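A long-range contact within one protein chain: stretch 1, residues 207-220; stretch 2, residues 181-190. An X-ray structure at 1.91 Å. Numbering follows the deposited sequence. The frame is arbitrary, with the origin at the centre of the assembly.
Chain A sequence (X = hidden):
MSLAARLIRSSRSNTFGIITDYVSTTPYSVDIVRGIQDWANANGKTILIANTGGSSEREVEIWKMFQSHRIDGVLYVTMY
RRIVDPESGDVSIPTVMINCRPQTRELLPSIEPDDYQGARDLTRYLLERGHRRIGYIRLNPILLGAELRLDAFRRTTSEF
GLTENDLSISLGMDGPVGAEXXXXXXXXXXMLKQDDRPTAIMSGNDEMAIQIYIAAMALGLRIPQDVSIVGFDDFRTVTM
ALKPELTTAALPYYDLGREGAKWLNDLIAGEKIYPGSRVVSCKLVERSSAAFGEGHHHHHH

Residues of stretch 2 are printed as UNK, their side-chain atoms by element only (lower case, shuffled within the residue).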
ATOM      1  N   GLU A 207      -9.368  -1.982  -4.960  1.00 10.43           N
ATOM      2  CA  GLU A 207      -8.267  -2.414  -5.795  1.00 12.87           C
ATOM      3  C   GLU A 207      -8.792  -3.043  -7.091  1.00 12.40           C
ATOM      4  O   GLU A 207      -8.341  -2.697  -8.182  1.00 11.42           O
ATOM      5  CB  GLU A 207      -7.400  -3.423  -5.027  1.00 13.82           C
ATOM      6  CG  GLU A 207      -6.054  -3.647  -5.655  1.00 19.30           C
ATOM      7  CD  GLU A 207      -5.162  -4.535  -4.818  1.00 19.88           C
ATOM      8  OE1 GLU A 207      -5.083  -4.309  -3.590  1.00 23.43           O
ATOM      9  OE2 GLU A 207      -4.535  -5.448  -5.392  1.00 21.36           O
HETATM   10  N   MSE A 208      -9.751  -3.956  -6.951  1.00 12.51           N
HETATM   11  CA  MSE A 208     -10.358  -4.658  -8.087  1.00 10.20           C
HETATM   12  C   MSE A 208     -11.068  -3.706  -9.061  1.00 12.15           C
HETATM   13  O   MSE A 208     -11.181  -3.994 -10.264  1.00 13.60           O
HETATM   14  CB  MSE A 208     -11.374  -5.693  -7.575  1.00 14.28           C
HETATM   15  CG  MSE A 208     -10.809  -6.805  -6.696  1.00 15.67           C
HETATM   16 SE   MSE A 208     -12.250  -7.871  -5.905  1.00 24.05          SE
HETATM   17  CE  MSE A 208     -12.842  -8.725  -7.513  1.00 16.71           C
ATOM     18  N   ALA A 209     -11.560  -2.584  -8.542  1.00 11.67           N
ATOM     19  CA  ALA A 209     -12.272  -1.606  -9.366  1.00 13.33           C
ATOM     20  C   ALA A 209     -11.407  -1.069 -10.492  1.00 13.30           C
ATOM     21  O   ALA A 209     -11.922  -0.692 -11.538  1.00 14.29           O
ATOM     22  CB  ALA A 209     -12.786  -0.447  -8.510  1.00 11.02           C
ATOM     23  N   ILE A 210     -10.093  -1.022 -10.281  1.00 12.88           N
ATOM     24  CA  ILE A 210      -9.211  -0.534 -11.330  1.00 10.14           C
ATOM     25  C   ILE A 210      -9.433  -1.351 -12.605  1.00 12.02           C
ATOM     26  O   ILE A 210      -9.571  -0.793 -13.689  1.00 11.26           O
ATOM     27  CB  ILE A 210      -7.720  -0.653 -10.942  1.00  8.94           C
ATOM     28  CG1 ILE A 210      -7.408   0.248  -9.741  1.00  9.44           C
ATOM     29  CG2 ILE A 210      -6.844  -0.230 -12.132  1.00 11.57           C
ATOM     30  CD1 ILE A 210      -6.025  -0.014  -9.136  1.00 14.32           C
ATOM     31  N   GLN A 211      -9.468  -2.674 -12.467  1.00 11.06           N
ATOM     32  CA  GLN A 211      -9.658  -3.554 -13.623  1.00 13.24           C
ATOM     33  C   GLN A 211     -11.049  -3.461 -14.238  1.00 12.53           C
ATOM     34  O   GLN A 211     -11.204  -3.633 -15.454  1.00 12.93           O
ATOM     35  CB  GLN A 211      -9.365  -5.006 -13.235  1.00 12.71           C
ATOM     36  CG  GLN A 211      -7.913  -5.221 -12.834  1.00 14.44           C
ATOM     37  CD  GLN A 211      -7.588  -6.677 -12.600  1.00 13.24           C
ATOM     38  OE1 GLN A 211      -7.719  -7.508 -13.507  1.00 12.57           O
ATOM     39  NE2 GLN A 211      -7.161  -6.998 -11.385  1.00 12.21           N
ATOM     40  N   ILE A 212     -12.055  -3.200 -13.403  1.00 11.57           N
ATOM     41  CA  ILE A 212     -13.434  -3.073 -13.873  1.00 12.39           C
ATOM     42  C   ILE A 212     -13.608  -1.749 -14.641  1.00 13.27           C
ATOM     43  O   ILE A 212     -14.359  -1.675 -15.614  1.00 14.74           O
ATOM     44  CB  ILE A 212     -14.425  -3.142 -12.683  1.00 11.08           C
ATOM     45  CG1 ILE A 212     -14.228  -4.470 -11.938  1.00 12.32           C
ATOM     46  CG2 ILE A 212     -15.867  -3.052 -13.187  1.00 14.75           C
ATOM     47  CD1 ILE A 212     -15.014  -4.601 -10.657  1.00 11.73           C
ATOM     48  N   TYR A 213     -12.928  -0.697 -14.195  1.00 12.20           N
ATOM     49  CA  TYR A 213     -13.006   0.590 -14.893  1.00 13.38           C
ATOM     50  C   TYR A 213     -12.431   0.404 -16.289  1.00 12.05           C
ATOM     51  O   TYR A 213     -13.017   0.842 -17.279  1.00 13.80           O
ATOM     52  CB  TYR A 213     -12.174   1.657 -14.169  1.00 11.97           C
ATOM     53  CG  TYR A 213     -12.957   2.550 -13.230  1.00 15.64           C
ATOM     54  CD1 TYR A 213     -13.717   2.017 -12.190  1.00 14.82           C
ATOM     55  CD2 TYR A 213     -12.883   3.939 -13.348  1.00 15.06           C
ATOM     56  CE1 TYR A 213     -14.382   2.845 -11.284  1.00 16.29           C
ATOM     57  CE2 TYR A 213     -13.536   4.776 -12.447  1.00 16.50           C
ATOM     58  CZ  TYR A 213     -14.282   4.224 -11.419  1.00 15.04           C
ATOM     59  OH  TYR A 213     -14.909   5.051 -10.516  1.00 16.94           O
ATOM     60  N   ILE A 214     -11.271  -0.242 -16.359  1.00 10.99           N
ATOM     61  CA  ILE A 214     -10.600  -0.468 -17.634  1.00 12.77           C
ATOM     62  C   ILE A 214     -11.416  -1.396 -18.530  1.00 14.34           C
ATOM     63  O   ILE A 214     -11.520  -1.171 -19.739  1.00 13.37           O
ATOM     64  CB  ILE A 214      -9.177  -1.032 -17.417  1.00 13.74           C
ATOM     65  CG1 ILE A 214      -8.351  -0.006 -16.613  1.00 15.41           C
ATOM     66  CG2 ILE A 214      -8.500  -1.320 -18.760  1.00 14.56           C
ATOM     67  CD1 ILE A 214      -6.925  -0.404 -16.384  1.00 17.75           C
ATOM     68  N   ALA A 215     -12.006  -2.428 -17.935  1.00 12.25           N
ATOM     69  CA  ALA A 215     -12.830  -3.354 -18.698  1.00 14.42           C
ATOM     70  C   ALA A 215     -13.998  -2.599 -19.352  1.00 13.71           C
ATOM     71  O   ALA A 215     -14.284  -2.780 -20.531  1.00 17.55           O
ATOM     72  CB  ALA A 215     -13.363  -4.448 -17.782  1.00 12.21           C
ATOM     73  N   ALA A 216     -14.663  -1.749 -18.583  1.00 16.25           N
ATOM     74  CA  ALA A 216     -15.799  -0.989 -19.105  1.00 16.84           C
ATOM     75  C   ALA A 216     -15.397   0.006 -20.196  1.00 18.60           C
ATOM     76  O   ALA A 216     -16.022   0.056 -21.263  1.00 17.29           O
ATOM     77  CB  ALA A 216     -16.508  -0.264 -17.966  1.00 15.80           C
HETATM   78  N   MSE A 217     -14.362   0.801 -19.933  1.00 17.10           N
HETATM   79  CA  MSE A 217     -13.904   1.791 -20.906  1.00 17.89           C
HETATM   80  C   MSE A 217     -13.371   1.145 -22.183  1.00 17.96           C
HETATM   81  O   MSE A 217     -13.511   1.700 -23.277  1.00 17.75           O
HETATM   82  CB  MSE A 217     -12.826   2.686 -20.284  1.00 17.19           C
HETATM   83  CG  MSE A 217     -13.331   3.503 -19.118  1.00 19.84           C
HETATM   84 SE   MSE A 217     -11.945   4.577 -18.297  1.00 26.89          SE
HETATM   85  CE  MSE A 217     -12.041   6.111 -19.489  1.00 22.92           C
ATOM     86  N   ALA A 218     -12.773  -0.032 -22.043  1.00 17.24           N
ATOM     87  CA  ALA A 218     -12.231  -0.741 -23.191  1.00 19.55           C
ATOM     88  C   ALA A 218     -13.349  -1.197 -24.127  1.00 20.86           C
ATOM     89  O   ALA A 218     -13.092  -1.571 -25.275  1.00 21.47           O
ATOM     90  CB  ALA A 218     -11.411  -1.941 -22.726  1.00 20.81           C
ATOM     91  N   LEU A 219     -14.584  -1.169 -23.634  1.00 20.41           N
ATOM     92  CA  LEU A 219     -15.745  -1.571 -24.429  1.00 23.42           C
ATOM     93  C   LEU A 219     -16.545  -0.348 -24.861  1.00 23.92           C
ATOM     94  O   LEU A 219     -17.657  -0.472 -25.376  1.00 24.51           O
ATOM     95  CB  LEU A 219     -16.654  -2.513 -23.624  1.00 22.05           C
ATOM     96  CG  LEU A 219     -16.116  -3.901 -23.269  1.00 22.00           C
ATOM     97  CD1 LEU A 219     -17.085  -4.581 -22.306  1.00 21.79           C
ATOM     98  CD2 LEU A 219     -15.944  -4.734 -24.530  1.00 22.20           C
ATOM     99  N   GLY A 220     -15.976   0.832 -24.631  1.00 25.17           N
ATOM    100  CA  GLY A 220     -16.636   2.067 -25.013  1.00 25.60           C
ATOM    101  C   GLY A 220     -17.702   2.552 -24.053  1.00 26.65           C
ATOM    102  O   GLY A 220     -18.440   3.488 -24.365  1.00 27.37           O
ATOM    103  N   UNK A 181      -4.512 -15.883  -8.244  1.00 16.23           N
ATOM    104  CA  UNK A 181      -4.661 -16.101  -9.670  1.00 14.49           C
ATOM    105  C   UNK A 181      -5.714 -15.011  -9.844  1.00 13.29           C
ATOM    106  O   UNK A 181      -6.809 -15.123  -9.310  1.00 12.99           O
ATOM    107  c   UNK A 181      -5.711 -17.749 -11.292  1.00 18.51           C
ATOM    108  n   UNK A 181      -6.590 -18.734 -11.437  1.00 19.24           N
ATOM    109  c   UNK A 181      -5.229 -17.507  -9.884  1.00 15.46           C
ATOM    110  o   UNK A 181      -5.296 -17.085 -12.242  1.00 18.80           O
ATOM    111  N   UNK A 182      -5.369 -13.943 -10.551  1.00 14.34           N
ATOM    112  CA  UNK A 182      -6.281 -12.812 -10.693  1.00 15.81           C
ATOM    113  C   UNK A 182      -6.846 -12.616 -12.101  1.00 16.14           C
ATOM    114  O   UNK A 182      -6.103 -12.421 -13.056  1.00 17.25           O
ATOM    115  o   UNK A 182      -7.020  -9.956 -11.214  1.00 17.21           O
ATOM    116  n   UNK A 182      -6.554  -9.696  -9.024  1.00 17.00           N
ATOM    117  c   UNK A 182      -6.442 -10.331 -10.192  1.00 18.86           C
ATOM    118  c   UNK A 182      -5.551 -11.553 -10.215  1.00 15.39           C
ATOM    119  N   UNK A 183      -8.171 -12.661 -12.217  1.00 16.60           N
ATOM    120  CA  UNK A 183      -8.831 -12.512 -13.514  1.00 15.68           C
ATOM    121  C   UNK A 183     -10.007 -11.541 -13.463  1.00 14.64           C
ATOM    122  O   UNK A 183     -11.028 -11.756 -14.126  1.00 14.43           O
ATOM    123  c   UNK A 183      -9.320 -13.880 -14.019  1.00 14.54           C
ATOM    124  c   UNK A 183      -9.621 -16.359 -11.124  1.00 15.43           C
ATOM    125  c   UNK A 183     -11.832 -15.593 -11.684  1.00 15.89           C
ATOM    126  c   UNK A 183      -9.914 -14.767 -12.942  1.00 13.98           C
ATOM    127  c   UNK A 183     -10.985 -16.371 -10.898  1.00 16.67           C
ATOM    128  c   UNK A 183      -9.093 -15.560 -12.141  1.00 13.77           C
ATOM    129  o   UNK A 183     -11.492 -17.157  -9.880  1.00 16.17           O
ATOM    130  c   UNK A 183     -11.292 -14.795 -12.700  1.00 14.81           C
ATOM    131  N   UNK A 184      -9.858 -10.469 -12.689  1.00 12.53           N
ATOM    132  CA  UNK A 184     -10.927  -9.483 -12.544  1.00 12.78           C
ATOM    133  C   UNK A 184     -11.292  -8.843 -13.885  1.00 13.11           C
ATOM    134  O   UNK A 184     -12.467  -8.764 -14.239  1.00 14.40           O
ATOM    135  c   UNK A 184     -10.531  -8.364 -11.541  1.00 11.62           C
ATOM    136  c   UNK A 184     -11.689  -7.411 -11.347  1.00 12.52           C
ATOM    137  c   UNK A 184     -10.126  -8.981 -10.195  1.00 12.04           C
ATOM    138  N   UNK A 185     -10.286  -8.393 -14.630  1.00 13.50           N
ATOM    139  CA  UNK A 185     -10.533  -7.764 -15.928  1.00 15.69           C
ATOM    140  C   UNK A 185     -11.332  -8.682 -16.857  1.00 16.33           C
ATOM    141  O   UNK A 185     -12.323  -8.261 -17.470  1.00 15.24           O
ATOM    142  c   UNK A 185      -9.207  -7.405 -16.608  1.00 14.99           C
ATOM    143  c   UNK A 185      -9.361  -7.038 -20.390  1.00 20.02           C
ATOM    144  c   UNK A 185      -9.372  -6.801 -17.977  1.00 16.50           C
ATOM    145  c   UNK A 185      -9.179  -7.579 -19.119  1.00 17.13           C
ATOM    146  c   UNK A 185      -9.749  -5.468 -18.128  1.00 14.81           C
ATOM    147  c   UNK A 185      -9.932  -4.917 -19.388  1.00 17.59           C
ATOM    148  c   UNK A 185      -9.739  -5.702 -20.526  1.00 19.20           C
ATOM    149  N   UNK A 186     -10.890  -9.932 -16.964  1.00 17.35           N
ATOM    150  CA  UNK A 186     -11.546 -10.908 -17.828  1.00 18.69           C
ATOM    151  C   UNK A 186     -12.968 -11.205 -17.377  1.00 18.77           C
ATOM    152  O   UNK A 186     -13.865 -11.361 -18.206  1.00 20.37           O
ATOM    153  c   UNK A 186     -10.728 -12.203 -17.885  1.00 20.16           C
ATOM    154  N   UNK A 187     -13.176 -11.282 -16.067  1.00 16.63           N
ATOM    155  CA  UNK A 187     -14.502 -11.558 -15.531  1.00 17.06           C
ATOM    156  C   UNK A 187     -15.446 -10.382 -15.778  1.00 16.81           C
ATOM    157  O   UNK A 187     -16.597 -10.574 -16.154  1.00 16.56           O
ATOM    158  c   UNK A 187     -14.415 -11.853 -14.041  1.00 16.27           C
ATOM    159  N   UNK A 188     -14.951  -9.166 -15.568  1.00 18.06           N
ATOM    160  CA  UNK A 188     -15.759  -7.961 -15.765  1.00 17.68           C
ATOM    161  C   UNK A 188     -16.099  -7.778 -17.236  1.00 17.07           C
ATOM    162  O   UNK A 188     -17.172  -7.284 -17.585  1.00 18.20           O
ATOM    163  c   UNK A 188     -15.010  -6.738 -15.253  1.00 16.58           C
ATOM    164  N   UNK A 189     -15.173  -8.160 -18.100  1.00 16.94           N
ATOM    165  CA  UNK A 189     -15.397  -8.029 -19.532  1.00 18.28           C
ATOM    166  C   UNK A 189     -16.525  -8.962 -19.971  1.00 19.49           C
ATOM    167  O   UNK A 189     -17.432  -8.555 -20.696  1.00 19.15           O
ATOM    168  o   UNK A 189     -13.148  -7.313 -20.052  1.00 17.89           O
ATOM    169  c   UNK A 189     -14.112  -8.342 -20.313  1.00 16.17           C
ATOM    170  c   UNK A 189     -14.390  -8.393 -21.818  1.00 20.05           C
ATOM    171  N   UNK A 190     -16.471 -10.209 -19.518  1.00 20.29           N
ATOM    172  CA  UNK A 190     -17.502 -11.188 -19.850  1.00 21.67           C
ATOM    173  C   UNK A 190     -18.857 -10.703 -19.352  1.00 21.77           C
ATOM    174  O   UNK A 190     -19.861 -10.782 -20.064  1.00 20.18           O
ATOM    175  c   UNK A 190     -18.123 -13.675 -19.554  1.00 30.21           C
ATOM    176  o   UNK A 190     -19.388 -14.072 -21.539  1.00 37.87           O
ATOM    177  o   UNK A 190     -17.201 -13.949 -21.743  1.00 35.74           O
ATOM    178  c   UNK A 190     -17.165 -12.538 -19.208  1.00 24.28           C
ATOM    179  c   UNK A 190     -18.245 -13.912 -21.052  1.00 34.33           C
TER
HETATM  180  O   HOH W   1      -6.552  -9.783 -14.198  1.00 17.79           O
HETATM  181  O   HOH W   2     -13.166  -5.015 -21.598  1.00 16.86           O

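Position 181 carries two side-chain carbons, the second bearing one oxygen and one nitrogen. That is a short amide, and the residue is Asn181. It lies in a strand and does not reach stretch 1.

Position 182 has the same makeup: two carbons, then one oxygen and one nitrogen. Its CB points toward stretch 1. The side-chain oxygen lies 3.0 Å from Gln211 NE2. Oxygen and nitrogen on one carbon again make an amide, so this is Asn182. Gln211 NE2 donates a hydrogen bond to Asn182 OD1 over that distance. The same OD1 accepts from the backbone N of position 184 at 3.2 Å, just as the chain turns into its helix.

Position 183 shows one carbon, then a six-carbon ring bearing one oxygen. This is a phenol: Tyr183. It sits at the N-cap position, points away from stretch 1 and makes no contact with it. Its hydroxyl is hydrogen-bonded elsewhere in the structure.

Position 184 has three side-chain carbons, branched at CB, and no polar atom. One branch carbon lies 3.8 Å from Met208 CE, and the other lies 3.9 Å from Ile212 CG1. The residue is Val184, and these branches are CG2 and CG1 respectively. Val184 is buried, with its CB pointing toward stretch 1.

Position 185 has one carbon followed by a ring of six carbons with no oxygen. A ring carbon comes within 3.4 Å of Ala215 CA. The bare ring identifies Phe185. Its CE1 also lies 3.9 Å from Ile214 CG2, and its CD1 is 3.8 Å from Ala215 CB. Gln211 O and Ile214 C lie at the ring edge, near its plane. The backbone also takes part: Phe185 N donates to Gln211 OE1 at 2.9 Å.

Positions 186 and 187 each have a single carbon. They are Ala186 and Ala187. Neither contacts stretch 1.

Position 188 also has one carbon, but this one points toward stretch 1 and is buried. It is Ala188. Its CB lies 3.8 Å from Ala215 CB and 4.1 Å from Ile212 CG1.

Position 189 has one carbon carrying an oxygen and a second carbon. The oxygen is 3.7 Å from Ala215 CB. The residue is Thr189. Its OG1 donates to Phe185 O at 2.9 Å, within its own helix. Water 2 bridges the stretches, donating to Thr189 OG1 at 2.8 Å and to Ala215 O at 2.7 Å.

Position 190 has three carbons, the third bearing two oxygens. This carboxylate is Glu190; it is exposed, points away and does not touch stretch 1.

The contact packs two helices whose axes approach to 8.2 Å at 45°. The small Ala188 and Ala215 meet where the backbones run close. Val184 and Phe185 add apolar packing against the helix of stretch 1. Gln211 pins the start of the second helix by using both ends of its amide: NE2 gives to Asn182, and OE1 receives from Phe185. Together the stretches bury 527 Å².

Stretch 2 (181-190) NNYVFAAATE
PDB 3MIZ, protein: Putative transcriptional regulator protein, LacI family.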